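Local atomic coordinates of putative sugar ABC transporter (Yersinia enterocolitica subsp. enterocolitica 8081, PDB entry 5ULB), a protein that probably serves as the sugar-binding protein of an ABC transporter, holding ribofuranose sugars of the methylthioribose type for uptake. Residues 134-139 with 232-236. Residues are numbered along the deposited sequence; the frame is centred on the assembly and turned at random.
Sequences QLVKDF and IKLYS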
loop_
_atom_site.group_PDB
_atom_site.type_symbol
_atom_site.label_atom_id
_atom_site.label_comp_id
_atom_site.label_asym_id
_atom_site.label_seq_id
_atom_site.Cartn_x
_atom_site.Cartn_y
_atom_site.Cartn_z
ATOM N N GLN A 134 2.512 -18.106 -7.011
ATOM C CA GLN A 134 2.079 -18.344 -8.406
ATOM C C GLN A 134 3.247 -18.536 -9.278
ATOM O O GLN A 134 3.167 -19.361 -10.204
ATOM C CB GLN A 134 1.188 -17.234 -8.900
ATOM C CG GLN A 134 0.431 -17.611 -10.169
ATOM C CD GLN A 134 -0.585 -18.739 -10.005
ATOM O OE1 GLN A 134 -1.379 -18.721 -8.992
ATOM N NE2 GLN A 134 -0.487 -19.711 -10.830
ATOM N N LEU A 135 4.321 -17.812 -9.056
ATOM C CA LEU A 135 5.556 -17.993 -9.809
ATOM C C LEU A 135 6.056 -19.448 -9.659
ATOM O O LEU A 135 6.412 -20.191 -10.554
ATOM C CB LEU A 135 6.575 -16.933 -9.400
ATOM C CG LEU A 135 7.910 -16.821 -10.149
ATOM C CD1 LEU A 135 8.567 -15.519 -9.729
ATOM C CD2 LEU A 135 8.838 -17.949 -9.842
ATOM N N VAL A 136 6.075 -19.891 -8.402
ATOM C CA VAL A 136 6.541 -21.256 -8.102
ATOM C C VAL A 136 5.693 -22.240 -8.836
ATOM O O VAL A 136 6.226 -23.221 -9.395
ATOM C CB VAL A 136 6.519 -21.493 -6.600
ATOM C CG1 VAL A 136 6.766 -22.983 -6.272
ATOM C CG2 VAL A 136 7.564 -20.582 -5.843
ATOM N N LYS A 137 4.363 -22.111 -8.755
ATOM C CA LYS A 137 3.419 -23.040 -9.408
ATOM C C LYS A 137 3.697 -23.005 -10.930
ATOM O O LYS A 137 3.811 -24.056 -11.569
ATOM C CB LYS A 137 2.025 -22.572 -9.158
ATOM C CG LYS A 137 1.483 -22.795 -7.772
ATOM C CD LYS A 137 0.014 -22.272 -7.629
ATOM C CE LYS A 137 -0.512 -22.497 -6.235
ATOM N NZ LYS A 137 -1.801 -21.909 -6.030
ATOM N N ASP A 138 3.787 -21.833 -11.522
ATOM C CA ASP A 138 3.897 -21.694 -12.991
ATOM C C ASP A 138 5.195 -22.299 -13.517
ATOM O O ASP A 138 5.221 -22.750 -14.601
ATOM C CB ASP A 138 3.821 -20.267 -13.388
ATOM C CG ASP A 138 2.392 -19.684 -13.238
ATOM O OD1 ASP A 138 1.414 -20.414 -12.949
ATOM O OD2 ASP A 138 2.233 -18.410 -13.510
ATOM N N PHE A 139 6.269 -22.292 -12.695
ATOM C CA PHE A 139 7.556 -22.803 -13.098
ATOM C C PHE A 139 7.888 -24.181 -12.477
ATOM O O PHE A 139 9.017 -24.682 -12.590
ATOM C CB PHE A 139 8.645 -21.760 -12.865
ATOM C CG PHE A 139 8.556 -20.630 -13.821
ATOM C CD1 PHE A 139 9.188 -20.690 -15.029
ATOM C CD2 PHE A 139 7.775 -19.572 -13.556
ATOM C CE1 PHE A 139 9.051 -19.653 -15.970
ATOM C CE2 PHE A 139 7.647 -18.559 -14.493
ATOM C CZ PHE A 139 8.271 -18.569 -15.692
ATOM N N ILE A 232 10.256 -13.222 -20.214
ATOM C CA ILE A 232 10.305 -13.218 -18.732
ATOM C C ILE A 232 8.992 -12.850 -18.224
ATOM O O ILE A 232 8.416 -11.843 -18.569
ATOM C CB ILE A 232 11.416 -12.226 -18.277
ATOM C CG1 ILE A 232 12.763 -12.618 -18.832
ATOM C CG2 ILE A 232 11.380 -12.083 -16.784
ATOM C CD1 ILE A 232 13.864 -11.561 -18.584
ATOM N N LYS A 233 8.459 -13.637 -17.249
ATOM C CA LYS A 233 7.159 -13.385 -16.668
ATOM C C LYS A 233 7.224 -12.593 -15.365
ATOM O O LYS A 233 8.131 -12.810 -14.572
ATOM C CB LYS A 233 6.424 -14.730 -16.480
ATOM C CG LYS A 233 6.197 -15.453 -17.822
ATOM C CD LYS A 233 5.693 -14.541 -18.985
ATOM C CE LYS A 233 5.564 -15.261 -20.335
ATOM N NZ LYS A 233 5.528 -14.335 -21.570
ATOM N N LEU A 234 6.265 -11.696 -15.184
ATOM C CA LEU A 234 6.230 -10.817 -14.042
ATOM C C LEU A 234 5.081 -11.159 -13.052
ATOM O O LEU A 234 3.945 -11.377 -13.511
ATOM C CB LEU A 234 5.973 -9.327 -14.376
ATOM C CG LEU A 234 6.890 -8.612 -15.209
ATOM C CD1 LEU A 234 6.347 -7.237 -15.632
ATOM C CD2 LEU A 234 8.210 -8.453 -14.446
ATOM N N TYR A 235 5.411 -11.177 -11.772
ATOM C CA TYR A 235 4.454 -11.480 -10.694
ATOM C C TYR A 235 4.608 -10.358 -9.702
ATOM O O TYR A 235 5.686 -10.137 -9.188
ATOM C CB TYR A 235 4.846 -12.827 -10.077
ATOM C CG TYR A 235 4.762 -13.992 -11.040
ATOM C CD1 TYR A 235 5.757 -14.214 -11.959
ATOM C CD2 TYR A 235 3.638 -14.805 -11.111
ATOM C CE1 TYR A 235 5.649 -15.234 -12.897
ATOM C CE2 TYR A 235 3.516 -15.806 -12.033
ATOM C CZ TYR A 235 4.541 -16.022 -12.897
ATOM O OH TYR A 235 4.436 -16.989 -13.858
ATOM N N SER A 236 3.479 -9.668 -9.391
ATOM C CA SER A 236 3.538 -8.477 -8.546
ATOM C C SER A 236 2.607 -8.502 -7.375
ATOM O O SER A 236 1.536 -9.095 -7.373
ATOM C CB SER A 236 3.211 -7.243 -9.476
ATOM O OG SER A 236 3.616 -6.002 -8.895
#
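Tyr-235 and Asp-138 reach one another through similar first torsions: each has CG anti to its own carbonyl carbon (chi1 -63° and -72°), which carries the phenol off the strand to the helix and sets the carboxylate at the phenol's outer end. There Tyr-235 OH donates to Asp-138 OD2 at 2.6 Å, a short bond using that oxygen's anti lone pair. OD2 lies at the ring edge, in its plane, although the carboxylate plane is turned well out of it. The second carboxylate oxygen is engaged one helical turn back, where Gln-134 NE2 gives a hydrogen bond of 2.9 Å to Asp-138 OD1 from above the carboxylate plane. With both oxygens bonded, rotation of the carboxylate is restrained, and Gln-134 is second-shell to the phenol. Leu-135 covers one face of the ring: its CB stands 3.8 Å from the Tyr-235 ring centroid and only 9° off the normal, a CH-pi contact, while Leu-135 CD1 touches Tyr-235 CD1 at 3.8 Å. Beside the hydroxyl, on the CE1 side, Phe-139 CE2 comes within 3.6 Å of Tyr-235 OH, and Lys-233 CG lies at the phenylalanine ring edge. The lysine amine turns to Thr-230 O. In this periplasmic-binding-protein fold, helix residues 134-138 run roughly antiparallel to strand residues 233-236, segment axes 9.6 Å apart, with the Tyr-235 side chain about 13 Å from the bound sugar. Leu-135 and Phe-139 rest on Ala-208 of strand 208-211, and Tyr-235 touches Val-256 of strand 254-259, whereas Leu-234 points to the strand's other side and packs on helix 214-226.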